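Local coordinates for protein SVS_variant_AS1 (PDB 6TJA) that probably cyclises geranylgeranyl diphosphate to a spiroviolene-type diterpene, as an engineered ancestral variant of an all-helical class I terpene cyclase, at residues P143-R148 with G200-D205; P190-L195 with Q296-G301; M208-V213 with A289-Y294; L73-L78 with R135-F140. All blocks are in the same frame, centred on the assembly; numbering follows the deposited sequence.

Interaction 1: residues P143-R148 with G200-D205; sequences PTQVRR and GAEVPD
A single arginine shows how the first turns of a helix can hold a neighbouring loop. Arg148 leaves helix 143-169 with its CB directed at the loop and CG anti to the carbonyl carbon. From CB through CG and CD the chain runs extended to NE, a straight spacer that brings the charged end to residues 203-205. There NE donates to a water lying 3.1 Å away, and that water in turn donates to Asp205 OD1. Beyond CZ, the two terminal nitrogens close end-on around one acceptor, with NH1 2.7 Å and NH2 2.8 Å from Val203 O. Neither N-H is straight on its target, as expected when two donors share one oxygen. NH2 also forms a salt bridge with Asp205 OD1 at 2.8 Å, using the carboxylate's anti lone pair with an N-H...O angle of 163°. All of these partners lie close to the guanidinium plane, and the carboxylate is turned only 24° from it, so the group's rotation is well fixed.

Glu196, from helix 195-199, takes a second salt bridge from NH1 and also binds Gln145 NE2. Gln145 lays its amide across the Glu202 chain, its NE2 3.7 Å from Glu202 CA, while Thr142 holds Gln145 OE1 and Glu202 OE2. The loop joins helix 195-199 to helix 205-208, whose N-cap is Pro204. Met208 of that second helix packs on Arg148, Tyr294 of helix 289-309 touches Val203, and Thr144 of the second subunit packs against Asp205.

Interaction 2: residues P190-L195 with Q296-G301; sequences PTFAML and QGLRHG
Within the all-helical terpene synthase fold, this contact seats a type I beta turn, Phe192 to Leu195, against helix 289-309 where two glycines flatten its surface. Phe192 and Leu195 both direct CB at the helix, each with CG anti to its carbonyl carbon, so that they descend side by side and Leu195 CD1 lies in the plane of the phenyl ring at its edge. Leu298 crosses the ring obliquely, its CD2 3.7 Å from Phe192 CD1. On the far end of the ring, CE1 and CZ settle against the backbone of Gly301, with CE1 3.9 Å from Gly301 CA. A side chain on Gly301 would run into Phe192 CE1, and one on Gly297 into Leu195 CD1; the absence of both is what allows such close seating. An alanine in place of Phe192 would remove the ring and would probably leave Leu298 CD2 and the Gly301 backbone poorly packed. Phe63 meets the same ring with planes at about 45°, and Ile221 of helix 211-231 adds further packing, which keeps the contact buried. Leu195 divides its branches over Gly297: CD2 lies 3.9 Å from Gly297 CA, and CD1 3.6 Å from Gly297 C.

Interaction 3: residues M208-V213 with A289-Y294; sequences MHRPAV and AELSTY
Contacts of a methionine with an aromatic face come first here. Met208 has CG anti to its backbone N, but its chain bends at the next two torsions and so brings the thioether end across the Tyr294 ring at about a right angle. CE lies 3.8 Å from the centroid of the Tyr294 ring, a CH-pi contact only 14° off the normal, and SD stands 4.2 Å from the same centroid, over the same face, as a Met-aromatic contact.

Apolar packing forms the second group. Val213 and Leu291 meet tip to tip, Val213 CG2 lying 3.7 Å from Leu291 CD1, while Val213 CG1 turns to Tyr294 CE2 at 3.9 Å. The guanidinium end of Arg210 rests by Leu291, NH1 4.1 Å from Leu291 CD2. In the all-helical terpene synthase fold these side chains join the N-terminal turn of helix 211-231, with Met208, the last residue of helix 205-208, alongside, to the first two turns of helix 289-309.

Among polar groups, Tyr294 OH is hydrogen-bonded to Thr217 OG1. A leucine in place of Tyr294 would lose the aromatic face and the hydroxyl, and would probably leave the Met208 thioether and Thr217 less firmly placed. Thr293 OG1 donates to Ala289 O at 2.9 Å, sharing that carbonyl with Thr293 N.

Interaction 4: residues L73-L78 with R135-F140; sequences LLATSL and RRFRSF
Phe140 holds CG in the crowded position between its backbone N and carbonyl carbon (chi1 42°), which folds the ring back over the preceding turn, whereas Phe137 and Arg136 place CG anti to the carbonyl carbon and reach out to the partner. These torsions serve an antiparallel helix pair of the all-helical terpene synthase fold, helix 70-91 with helix 126-140, whose local axes approach to 9.7 Å with 149° between their directions. Ala75 is the small residue at the centre, and three side chains gather round it. Ala75 CB lies 3.8 Å from Arg136 CB. It also sits in plane at the edge of the Phe140 ring, with Phe140 CZ 3.6 Å from Ala75 CB. Phe137 slides past the methyl, ring edge first, until its CE1 is 3.7 Å from the Ala75 carbonyl carbon; the same edge faces Thr76 N, while Thr76 CG2 nears CE1 and CZ from outside the ring plane.

Arg136 extends from CG to NE along the helix interface. Leu78 crosses it at about a right angle and sets CD1 over one face of the guanidinium, 3.9 Å from Arg136 NE, while Leu74 CD2 approaches NH1. The charge itself is answered within its own helix, by a salt bridge from NE to Asp132. Trp35 of helix 25-38 touches Leu78 and Arg136, and Ile197 of helix 195-199 touches both phenylalanines. Arg136 O accepts from Ser139 OG at 2.5 Å and stands 3.3 Å above the plane of the Phe140 ring, over its centre.

How the interactions relate
From the N terminus, interaction 4 closes first, returning helix 126-140 to helix 70-91. Helix 143-169 follows at once and opens interaction 1, which closes at the loop ahead of helix 205-208. Before that closure, residues 190-195 open interaction 2, so the two cross. Interaction 2 ends on helix 289-309, and the span it encloses contains all of interaction 3, which uses an earlier part of the same helix. Met194 packs on Thr76 and Phe137, linking interactions 2 and 4, while Met208 packs on Val203 and Glu202 on Glu290, linking 3 and 1. Interactions 1 and 3 also reach the second subunit; 3 and 4 do not touch.

Interaction 1: residues P143-R148 with G200-D205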
loop_
_atom_site.group_PDB
_atom_site.type_symbol
_atom_site.label_atom_id
_atom_site.label_comp_id
_atom_site.label_asym_id
_atom_site.label_seq_id
_atom_site.Cartn_x
_atom_site.Cartn_y
_atom_site.Cartn_z
ATOM N N PRO A 143 3.127 8.769 -14.355
ATOM C CA PRO A 143 3.705 8.279 -13.108
ATOM C C PRO A 143 2.687 8.343 -11.949
ATOM O O PRO A 143 2.663 7.425 -11.150
ATOM C CB PRO A 143 4.934 9.204 -12.913
ATOM C CG PRO A 143 5.340 9.626 -14.362
ATOM C CD PRO A 143 4.006 9.736 -15.068
ATOM N N THR A 144 1.855 9.387 -11.894
ATOM C CA THR A 144 0.794 9.534 -10.863
ATOM C C THR A 144 -0.175 8.353 -10.953
ATOM O O THR A 144 -0.459 7.736 -9.923
ATOM C CB THR A 144 0.052 10.869 -11.002
ATOM O OG1 THR A 144 0.986 11.912 -10.731
ATOM C CG2 THR A 144 -1.101 10.981 -10.030
ATOM N N GLN A 145 -0.655 8.028 -12.147
ATOM C CA GLN A 145 -1.665 6.951 -12.304
ATOM C C GLN A 145 -1.011 5.606 -11.987
ATOM O O GLN A 145 -1.669 4.781 -11.330
ATOM C CB GLN A 145 -2.252 6.934 -13.707
ATOM C CG GLN A 145 -3.089 8.158 -14.029
ATOM C CD GLN A 145 -3.400 8.180 -15.508
ATOM O OE1 GLN A 145 -2.495 8.065 -16.346
ATOM N NE2 GLN A 145 -4.683 8.271 -15.828
ATOM N N VAL A 146 0.228 5.401 -12.437
ATOM C CA VAL A 146 1.010 4.171 -12.119
ATOM C C VAL A 146 1.122 4.028 -10.586
ATOM O O VAL A 146 0.890 2.913 -10.084
ATOM C CB VAL A 146 2.368 4.144 -12.836
ATOM C CG1 VAL A 146 3.264 3.040 -12.314
ATOM C CG2 VAL A 146 2.191 3.994 -14.344
ATOM N N ARG A 147 1.375 5.103 -9.845
ATOM C CA ARG A 147 1.525 4.987 -8.377
ATOM C C ARG A 147 0.168 4.657 -7.761
ATOM O O ARG A 147 0.140 3.881 -6.809
ATOM C CB ARG A 147 2.108 6.250 -7.753
ATOM C CG ARG A 147 3.597 6.435 -8.001
ATOM C CD ARG A 147 4.502 5.295 -7.562
ATOM N NE ARG A 147 4.667 5.175 -6.123
ATOM C CZ ARG A 147 5.296 4.162 -5.527
ATOM N NH1 ARG A 147 5.788 3.173 -6.254
ATOM N NH2 ARG A 147 5.432 4.151 -4.210
ATOM N N ARG A 148 -0.910 5.231 -8.277
ATOM C CA ARG A 148 -2.272 4.909 -7.802
ATOM C C ARG A 148 -2.470 3.399 -7.966
ATOM O O ARG A 148 -2.984 2.791 -7.010
ATOM C CB ARG A 148 -3.327 5.751 -8.526
ATOM C CG ARG A 148 -3.264 7.237 -8.191
ATOM C CD ARG A 148 -4.235 8.066 -9.016
ATOM N NE ARG A 148 -4.149 9.487 -8.721
ATOM C CZ ARG A 148 -4.899 10.449 -9.277
ATOM N NH1 ARG A 148 -5.849 10.161 -10.153
ATOM N NH2 ARG A 148 -4.724 11.704 -8.915
ATOM N N GLY A 200 -7.628 6.984 -20.083
ATOM C CA GLY A 200 -6.776 8.107 -20.365
ATOM C C GLY A 200 -7.154 9.392 -19.676
ATOM O O GLY A 200 -6.448 10.341 -19.710
ATOM N N ALA A 201 -8.301 9.395 -19.046
ATOM C CA ALA A 201 -8.855 10.566 -18.341
ATOM C C ALA A 201 -8.168 10.697 -16.960
ATOM O O ALA A 201 -8.740 10.199 -15.994
ATOM C CB ALA A 201 -10.375 10.431 -18.309
ATOM N N GLU A 202 -7.012 11.375 -16.861
ATOM C CA GLU A 202 -6.276 11.582 -15.570
ATOM C C GLU A 202 -7.092 12.418 -14.557
ATOM O O GLU A 202 -7.256 13.650 -14.755
ATOM C CB GLU A 202 -4.900 12.223 -15.757
ATOM C CG GLU A 202 -4.064 12.136 -14.464
ATOM C CD GLU A 202 -2.686 12.804 -14.414
ATOM O OE1 GLU A 202 -2.402 13.720 -15.267
ATOM O OE2 GLU A 202 -1.883 12.410 -13.525
ATOM N N VAL A 203 -7.522 11.816 -13.442
ATOM C CA VAL A 203 -8.294 12.545 -12.384
ATOM C C VAL A 203 -7.300 13.318 -11.520
ATOM O O VAL A 203 -6.381 12.715 -10.980
ATOM C CB VAL A 203 -9.133 11.580 -11.533
ATOM C CG1 VAL A 203 -10.035 12.297 -10.542
ATOM C CG2 VAL A 203 -9.910 10.620 -12.405
ATOM N N PRO A 204 -7.469 14.612 -11.354
ATOM C CA PRO A 204 -6.554 15.359 -10.504
ATOM C C PRO A 204 -6.584 14.892 -9.049
ATOM O O PRO A 204 -7.601 14.514 -8.577
ATOM C CB PRO A 204 -7.054 16.781 -10.629
ATOM C CG PRO A 204 -7.881 16.801 -11.821
ATOM C CD PRO A 204 -8.475 15.466 -11.957
ATOM N N ASP A 205 -5.454 14.906 -8.379
ATOM C CA ASP A 205 -5.333 14.501 -6.971
ATOM C C ASP A 205 -6.441 15.063 -6.067
ATOM O O ASP A 205 -7.033 14.355 -5.334
ATOM C CB ASP A 205 -3.987 14.938 -6.388
ATOM C CG ASP A 205 -2.906 13.843 -6.383
ATOM O OD1 ASP A 205 -2.955 12.845 -7.086
ATOM O OD2 ASP A 205 -1.911 14.011 -5.689
HETATM O O HOH W 1 -2.500 10.504 -6.327
#

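Interaction 2: residues P190-L195 with Q296-G301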
loop_
_atom_site.group_PDB
_atom_site.type_symbol
_atom_site.label_atom_id
_atom_site.label_comp_id
_atom_site.label_asym_id
_atom_site.label_seq_id
_atom_site.Cartn_x
_atom_site.Cartn_y
_atom_site.Cartn_z
ATOM N N PRO A 190 -7.018 -2.609 -7.081
ATOM C CA PRO A 190 -6.243 -2.503 -8.315
ATOM C C PRO A 190 -7.096 -2.647 -9.584
ATOM O O PRO A 190 -6.695 -2.101 -10.572
ATOM C CB PRO A 190 -5.218 -3.624 -8.118
ATOM C CG PRO A 190 -5.963 -4.654 -7.325
ATOM C CD PRO A 190 -6.677 -3.813 -6.310
ATOM N N THR A 191 -8.234 -3.353 -9.538
ATOM C CA THR A 191 -9.187 -3.434 -10.675
ATOM C C THR A 191 -9.731 -2.028 -11.014
ATOM O O THR A 191 -9.657 -1.593 -12.200
ATOM C CB THR A 191 -10.323 -4.436 -10.417
ATOM O OG1 THR A 191 -9.739 -5.704 -10.176
ATOM C CG2 THR A 191 -11.273 -4.583 -11.584
ATOM N N PHE A 192 -10.261 -1.331 -10.016
ATOM C CA PHE A 192 -10.903 -0.008 -10.165
ATOM C C PHE A 192 -9.831 1.053 -10.457
ATOM O O PHE A 192 -10.110 2.028 -11.211
ATOM C CB PHE A 192 -11.813 0.231 -8.957
ATOM C CG PHE A 192 -13.143 -0.474 -9.076
ATOM C CD1 PHE A 192 -14.096 -0.036 -9.976
ATOM C CD2 PHE A 192 -13.424 -1.614 -8.359
ATOM C CE1 PHE A 192 -15.322 -0.671 -10.104
ATOM C CE2 PHE A 192 -14.649 -2.259 -8.488
ATOM C CZ PHE A 192 -15.600 -1.778 -9.352
ATOM N N ALA A 193 -8.618 0.861 -9.941
ATOM C CA ALA A 193 -7.507 1.830 -10.116
ATOM C C ALA A 193 -6.990 1.760 -11.561
ATOM O O ALA A 193 -6.184 2.604 -11.893
ATOM C CB ALA A 193 -6.373 1.570 -9.129
ATOM N N MET A 194 -7.393 0.770 -12.368
ATOM C CA MET A 194 -7.036 0.704 -13.814
ATOM C C MET A 194 -8.036 1.466 -14.702
ATOM O O MET A 194 -7.752 1.572 -15.894
ATOM C CB MET A 194 -6.995 -0.737 -14.310
ATOM C CG MET A 194 -5.958 -1.575 -13.637
ATOM S SD MET A 194 -5.792 -3.072 -14.567
ATOM C CE MET A 194 -7.318 -3.938 -14.220
ATOM N N LEU A 195 -9.131 2.002 -14.193
ATOM C CA LEU A 195 -10.087 2.745 -15.005
ATOM C C LEU A 195 -9.463 3.921 -15.748
ATOM O O LEU A 195 -9.615 4.055 -16.906
ATOM C CB LEU A 195 -11.283 3.206 -14.191
ATOM C CG LEU A 195 -12.375 2.237 -13.772
ATOM C CD1 LEU A 195 -13.326 2.750 -12.714
ATOM C CD2 LEU A 195 -13.136 1.657 -14.941
ATOM N N GLN A 296 -18.434 7.094 -13.729
ATOM C CA GLN A 296 -19.170 6.248 -14.664
ATOM C C GLN A 296 -18.565 4.853 -14.631
ATOM O O GLN A 296 -19.273 3.846 -14.641
ATOM C CB GLN A 296 -19.096 6.821 -16.079
ATOM C CG GLN A 296 -20.432 7.275 -16.640
ATOM C CD GLN A 296 -20.281 8.137 -17.879
ATOM O OE1 GLN A 296 -20.056 9.344 -17.785
ATOM N NE2 GLN A 296 -20.403 7.519 -19.048
ATOM N N GLY A 297 -17.239 4.816 -14.591
ATOM C CA GLY A 297 -16.475 3.559 -14.515
ATOM C C GLY A 297 -16.846 2.734 -13.288
ATOM O O GLY A 297 -17.068 1.513 -13.418
ATOM N N LEU A 298 -16.907 3.360 -12.119
ATOM C CA LEU A 298 -17.343 2.641 -10.889
ATOM C C LEU A 298 -18.711 1.997 -11.166
ATOM O O LEU A 298 -18.888 0.806 -10.857
ATOM C CB LEU A 298 -17.427 3.607 -9.711
ATOM C CG LEU A 298 -16.141 4.305 -9.271
ATOM C CD1 LEU A 298 -16.459 5.259 -8.128
ATOM C CD2 LEU A 298 -15.054 3.307 -8.842
ATOM N N ARG A 299 -19.644 2.755 -11.746
ATOM C CA ARG A 299 -21.014 2.264 -12.008
ATOM C C ARG A 299 -20.928 1.094 -12.993
ATOM O O ARG A 299 -21.491 0.024 -12.675
ATOM C CB ARG A 299 -21.902 3.410 -12.497
ATOM C CG ARG A 299 -22.132 4.499 -11.463
ATOM C CD ARG A 299 -22.855 5.702 -12.045
ATOM N NE ARG A 299 -24.219 5.334 -12.369
ATOM C CZ ARG A 299 -25.292 5.508 -11.590
ATOM N NH1 ARG A 299 -25.179 6.050 -10.393
ATOM N NH2 ARG A 299 -26.475 5.096 -12.008
ATOM N N HIS A 300 -20.220 1.281 -14.118
ATOM C CA HIS A 300 -20.032 0.254 -15.180
ATOM C C HIS A 300 -19.388 -0.989 -14.572
ATOM O O HIS A 300 -19.770 -2.093 -14.968
ATOM C CB HIS A 300 -19.158 0.795 -16.337
ATOM C CG HIS A 300 -19.903 1.604 -17.335
ATOM N ND1 HIS A 300 -21.134 1.208 -17.819
ATOM C CD2 HIS A 300 -19.586 2.742 -17.990
ATOM C CE1 HIS A 300 -21.548 2.058 -18.742
ATOM N NE2 HIS A 300 -20.631 3.023 -18.842
ATOM N N GLY A 301 -18.390 -0.787 -13.703
ATOM C CA GLY A 301 -17.662 -1.851 -12.980
ATOM C C GLY A 301 -18.588 -2.672 -12.094
ATOM O O GLY A 301 -18.568 -3.860 -12.249
#

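Interaction 3: residues M208-V213 with A289-Y294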
loop_
_atom_site.group_PDB
_atom_site.type_symbol
_atom_site.label_atom_id
_atom_site.label_comp_id
_atom_site.label_asym_id
_atom_site.label_seq_id
_atom_site.Cartn_x
_atom_site.Cartn_y
_atom_site.Cartn_z
ATOM N N MET A 208 -9.520 13.108 -6.935
ATOM C CA MET A 208 -9.385 11.712 -6.633
ATOM C C MET A 208 -9.353 11.395 -5.161
ATOM O O MET A 208 -9.945 10.455 -4.764
ATOM C CB MET A 208 -8.161 11.107 -7.303
ATOM C CG MET A 208 -8.099 9.591 -7.246
ATOM S SD MET A 208 -9.531 8.641 -7.762
ATOM C CE MET A 208 -8.975 7.929 -9.267
ATOM N N HIS A 209 -8.674 12.219 -4.381
ATOM C CA HIS A 209 -8.519 11.992 -2.956
ATOM C C HIS A 209 -9.580 12.528 -1.996
ATOM O O HIS A 209 -9.471 12.350 -0.844
ATOM C CB HIS A 209 -7.092 12.280 -2.521
ATOM C CG HIS A 209 -6.078 11.530 -3.309
ATOM N ND1 HIS A 209 -6.124 10.171 -3.470
ATOM C CD2 HIS A 209 -5.007 11.948 -4.005
ATOM C CE1 HIS A 209 -5.113 9.784 -4.209
ATOM N NE2 HIS A 209 -4.426 10.846 -4.552
ATOM N N ARG A 210 -10.535 13.254 -2.531
ATOM C CA ARG A 210 -11.770 13.681 -1.830
ATOM C C ARG A 210 -12.351 12.488 -1.070
ATOM O O ARG A 210 -12.616 11.428 -1.659
ATOM C CB ARG A 210 -12.827 14.224 -2.799
ATOM C CG ARG A 210 -12.629 15.662 -3.250
ATOM C CD ARG A 210 -13.684 16.034 -4.282
ATOM N NE ARG A 210 -14.981 16.095 -3.642
ATOM C CZ ARG A 210 -16.161 16.230 -4.252
ATOM N NH1 ARG A 210 -16.231 16.269 -5.567
ATOM N NH2 ARG A 210 -17.268 16.285 -3.523
ATOM N N PRO A 211 -12.535 12.624 0.264
ATOM C CA PRO A 211 -13.168 11.569 1.055
ATOM C C PRO A 211 -14.410 10.972 0.355
ATOM O O PRO A 211 -14.530 9.761 0.337
ATOM C CB PRO A 211 -13.426 12.322 2.379
ATOM C CG PRO A 211 -12.204 13.194 2.522
ATOM C CD PRO A 211 -12.046 13.739 1.109
ATOM N N ALA A 212 -15.232 11.800 -0.298
ATOM C CA ALA A 212 -16.494 11.382 -0.942
ATOM C C ALA A 212 -16.214 10.382 -2.058
ATOM O O ALA A 212 -16.923 9.410 -2.156
ATOM C CB ALA A 212 -17.231 12.581 -1.449
ATOM N N VAL A 213 -15.178 10.631 -2.847
ATOM C CA VAL A 213 -14.774 9.803 -4.010
ATOM C C VAL A 213 -14.085 8.530 -3.505
ATOM O O VAL A 213 -14.291 7.455 -4.091
ATOM C CB VAL A 213 -13.850 10.603 -4.939
ATOM C CG1 VAL A 213 -13.277 9.728 -6.043
ATOM C CG2 VAL A 213 -14.586 11.787 -5.521
ATOM N N ALA A 289 -14.877 16.642 -15.829
ATOM C CA ALA A 289 -15.016 15.665 -16.937
ATOM C C ALA A 289 -14.280 14.347 -16.600
ATOM O O ALA A 289 -14.817 13.254 -16.871
ATOM C CB ALA A 289 -14.502 16.297 -18.224
ATOM N N GLU A 290 -13.064 14.436 -16.074
ATOM C CA GLU A 290 -12.235 13.252 -15.731
ATOM C C GLU A 290 -12.867 12.511 -14.546
ATOM O O GLU A 290 -12.984 11.270 -14.633
ATOM C CB GLU A 290 -10.796 13.679 -15.467
ATOM C CG GLU A 290 -10.120 14.311 -16.684
ATOM C CD GLU A 290 -10.199 15.827 -16.773
ATOM O OE1 GLU A 290 -10.771 16.459 -15.845
ATOM O OE2 GLU A 290 -9.690 16.377 -17.774
ATOM N N LEU A 291 -13.325 13.222 -13.510
ATOM C CA LEU A 291 -13.914 12.566 -12.304
ATOM C C LEU A 291 -15.239 11.943 -12.721
ATOM O O LEU A 291 -15.524 10.827 -12.261
ATOM C CB LEU A 291 -14.104 13.559 -11.158
ATOM C CG LEU A 291 -14.867 13.060 -9.921
ATOM C CD1 LEU A 291 -14.170 11.892 -9.240
ATOM C CD2 LEU A 291 -15.061 14.197 -8.925
ATOM N N SER A 292 -15.990 12.618 -13.598
ATOM C CA SER A 292 -17.270 12.103 -14.135
ATOM C C SER A 292 -17.034 10.760 -14.820
ATOM O O SER A 292 -17.772 9.844 -14.533
ATOM C CB SER A 292 -17.935 13.086 -15.071
ATOM O OG SER A 292 -18.251 14.267 -14.360
ATOM N N THR A 293 -16.025 10.678 -15.680
ATOM C CA THR A 293 -15.651 9.450 -16.417
ATOM C C THR A 293 -15.332 8.328 -15.414
ATOM O O THR A 293 -15.857 7.207 -15.576
ATOM C CB THR A 293 -14.490 9.782 -17.350
ATOM O OG1 THR A 293 -14.977 10.757 -18.272
ATOM C CG2 THR A 293 -13.980 8.565 -18.073
ATOM N N TYR A 294 -14.445 8.603 -14.460
ATOM C CA TYR A 294 -14.075 7.692 -13.344
ATOM C C TYR A 294 -15.367 7.188 -12.674
ATOM O O TYR A 294 -15.555 5.969 -12.628
ATOM C CB TYR A 294 -13.141 8.390 -12.345
ATOM C CG TYR A 294 -12.789 7.530 -11.159
ATOM C CD1 TYR A 294 -12.020 6.394 -11.314
ATOM C CD2 TYR A 294 -13.270 7.819 -9.900
ATOM C CE1 TYR A 294 -11.725 5.572 -10.240
ATOM C CE2 TYR A 294 -12.949 7.039 -8.806
ATOM C CZ TYR A 294 -12.194 5.898 -8.978
ATOM O OH TYR A 294 -11.900 5.106 -7.906
#

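Interaction 4: residues L73-L78 with R135-F140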
loop_
_atom_site.group_PDB
_atom_site.type_symbol
_atom_site.label_atom_id
_atom_site.label_comp_id
_atom_site.label_asym_id
_atom_site.label_seq_id
_atom_site.Cartn_x
_atom_site.Cartn_y
_atom_site.Cartn_z
ATOM N N LEU A 73 -6.952 -0.687 -23.100
ATOM C CA LEU A 73 -7.948 -1.691 -22.664
ATOM C C LEU A 73 -7.267 -3.055 -22.639
ATOM O O LEU A 73 -7.633 -3.884 -21.781
ATOM C CB LEU A 73 -9.164 -1.682 -23.600
ATOM C CG LEU A 73 -10.241 -2.706 -23.268
ATOM C CD1 LEU A 73 -10.743 -2.525 -21.832
ATOM C CD2 LEU A 73 -11.385 -2.612 -24.243
ATOM N N LEU A 74 -6.329 -3.299 -23.562
ATOM C CA LEU A 74 -5.601 -4.589 -23.581
ATOM C C LEU A 74 -4.765 -4.703 -22.305
ATOM O O LEU A 74 -4.874 -5.726 -21.633
ATOM C CB LEU A 74 -4.719 -4.716 -24.830
ATOM C CG LEU A 74 -3.801 -5.939 -24.848
ATOM C CD1 LEU A 74 -4.611 -7.219 -24.649
ATOM C CD2 LEU A 74 -3.000 -5.978 -26.149
ATOM N N ALA A 75 -3.946 -3.701 -22.008
ATOM C CA ALA A 75 -2.982 -3.752 -20.887
ATOM C C ALA A 75 -3.748 -3.978 -19.573
ATOM O O ALA A 75 -3.387 -4.893 -18.808
ATOM C CB ALA A 75 -2.164 -2.492 -20.865
ATOM N N THR A 76 -4.814 -3.218 -19.339
ATOM C CA THR A 76 -5.630 -3.350 -18.102
ATOM C C THR A 76 -6.314 -4.724 -18.115
ATOM O O THR A 76 -6.275 -5.388 -17.079
ATOM C CB THR A 76 -6.573 -2.158 -17.962
ATOM O OG1 THR A 76 -7.380 -2.123 -19.137
ATOM C CG2 THR A 76 -5.828 -0.851 -17.800
ATOM N N SER A 77 -6.843 -5.183 -19.258
ATOM C CA SER A 77 -7.438 -6.546 -19.367
ATOM C C SER A 77 -6.403 -7.624 -19.000
ATOM O O SER A 77 -6.753 -8.547 -18.288
ATOM C CB SER A 77 -8.035 -6.785 -20.724
ATOM O OG SER A 77 -9.228 -6.031 -20.884
ATOM N N LEU A 78 -5.155 -7.510 -19.446
ATOM C CA LEU A 78 -4.084 -8.490 -19.085
ATOM C C LEU A 78 -3.966 -8.622 -17.562
ATOM O O LEU A 78 -3.904 -9.762 -17.052
ATOM C CB LEU A 78 -2.760 -8.038 -19.702
ATOM C CG LEU A 78 -2.721 -8.052 -21.232
ATOM C CD1 LEU A 78 -1.314 -7.784 -21.720
ATOM C CD2 LEU A 78 -3.227 -9.377 -21.777
ATOM N N ARG A 135 5.159 -2.466 -17.579
ATOM C CA ARG A 135 5.890 -1.728 -18.642
ATOM C C ARG A 135 4.842 -1.041 -19.531
ATOM O O ARG A 135 4.967 0.181 -19.817
ATOM C CB ARG A 135 6.804 -2.685 -19.416
ATOM C CG ARG A 135 7.566 -2.008 -20.554
ATOM C CD ARG A 135 8.173 -2.971 -21.565
ATOM N NE ARG A 135 7.240 -4.019 -21.985
ATOM C CZ ARG A 135 6.176 -3.859 -22.787
ATOM N NH1 ARG A 135 5.851 -2.667 -23.280
ATOM N NH2 ARG A 135 5.430 -4.913 -23.079
ATOM N N ARG A 136 3.797 -1.779 -19.893
ATOM C CA ARG A 136 2.652 -1.213 -20.647
ATOM C C ARG A 136 2.090 -0.000 -19.890
ATOM O O ARG A 136 1.918 1.053 -20.517
ATOM C CB ARG A 136 1.606 -2.301 -20.893
ATOM C CG ARG A 136 2.069 -3.358 -21.885
ATOM C CD ARG A 136 1.196 -4.591 -21.919
ATOM N NE ARG A 136 1.771 -5.637 -22.776
ATOM C CZ ARG A 136 1.394 -5.914 -24.020
ATOM N NH1 ARG A 136 0.430 -5.248 -24.632
ATOM N NH2 ARG A 136 1.999 -6.878 -24.668
ATOM N N PHE A 137 1.810 -0.126 -18.592
ATOM C CA PHE A 137 1.147 0.942 -17.797
ATOM C C PHE A 137 2.031 2.175 -17.818
ATOM O O PHE A 137 1.492 3.261 -17.910
ATOM C CB PHE A 137 0.874 0.497 -16.362
ATOM C CG PHE A 137 -0.283 -0.451 -16.189
ATOM C CD1 PHE A 137 -0.983 -0.941 -17.275
ATOM C CD2 PHE A 137 -0.647 -0.872 -14.926
ATOM C CE1 PHE A 137 -2.054 -1.805 -17.095
ATOM C CE2 PHE A 137 -1.729 -1.715 -14.746
ATOM C CZ PHE A 137 -2.434 -2.175 -15.830
ATOM N N ARG A 138 3.346 2.003 -17.759
ATOM C CA ARG A 138 4.301 3.142 -17.729
ATOM C C ARG A 138 4.438 3.749 -19.133
ATOM O O ARG A 138 4.793 4.907 -19.196
ATOM C CB ARG A 138 5.675 2.697 -17.213
ATOM C CG ARG A 138 5.681 2.321 -15.738
ATOM C CD ARG A 138 7.069 2.218 -15.135
ATOM N NE ARG A 138 6.921 2.100 -13.695
ATOM C CZ ARG A 138 6.857 0.955 -12.998
ATOM N NH1 ARG A 138 6.959 -0.225 -13.595
ATOM N NH2 ARG A 138 6.730 1.020 -11.682
ATOM N N SER A 139 4.178 2.994 -20.203
ATOM C CA SER A 139 4.302 3.482 -21.609
ATOM C C SER A 139 3.252 4.565 -21.882
ATOM O O SER A 139 3.601 5.497 -22.598
ATOM C CB SER A 139 4.236 2.370 -22.641
ATOM O OG SER A 139 2.940 1.778 -22.712
ATOM N N PHE A 140 2.050 4.507 -21.290
ATOM C CA PHE A 140 0.986 5.497 -21.625
ATOM C C PHE A 140 0.250 6.076 -20.408
ATOM O O PHE A 140 -0.457 7.072 -20.614
ATOM C CB PHE A 140 -0.013 4.910 -22.625
ATOM C CG PHE A 140 -0.415 3.485 -22.360
ATOM C CD1 PHE A 140 -0.158 2.502 -23.299
ATOM C CD2 PHE A 140 -1.047 3.146 -21.186
ATOM C CE1 PHE A 140 -0.517 1.188 -23.071
ATOM C CE2 PHE A 140 -1.412 1.829 -20.956
ATOM C CZ PHE A 140 -1.146 0.856 -21.900
#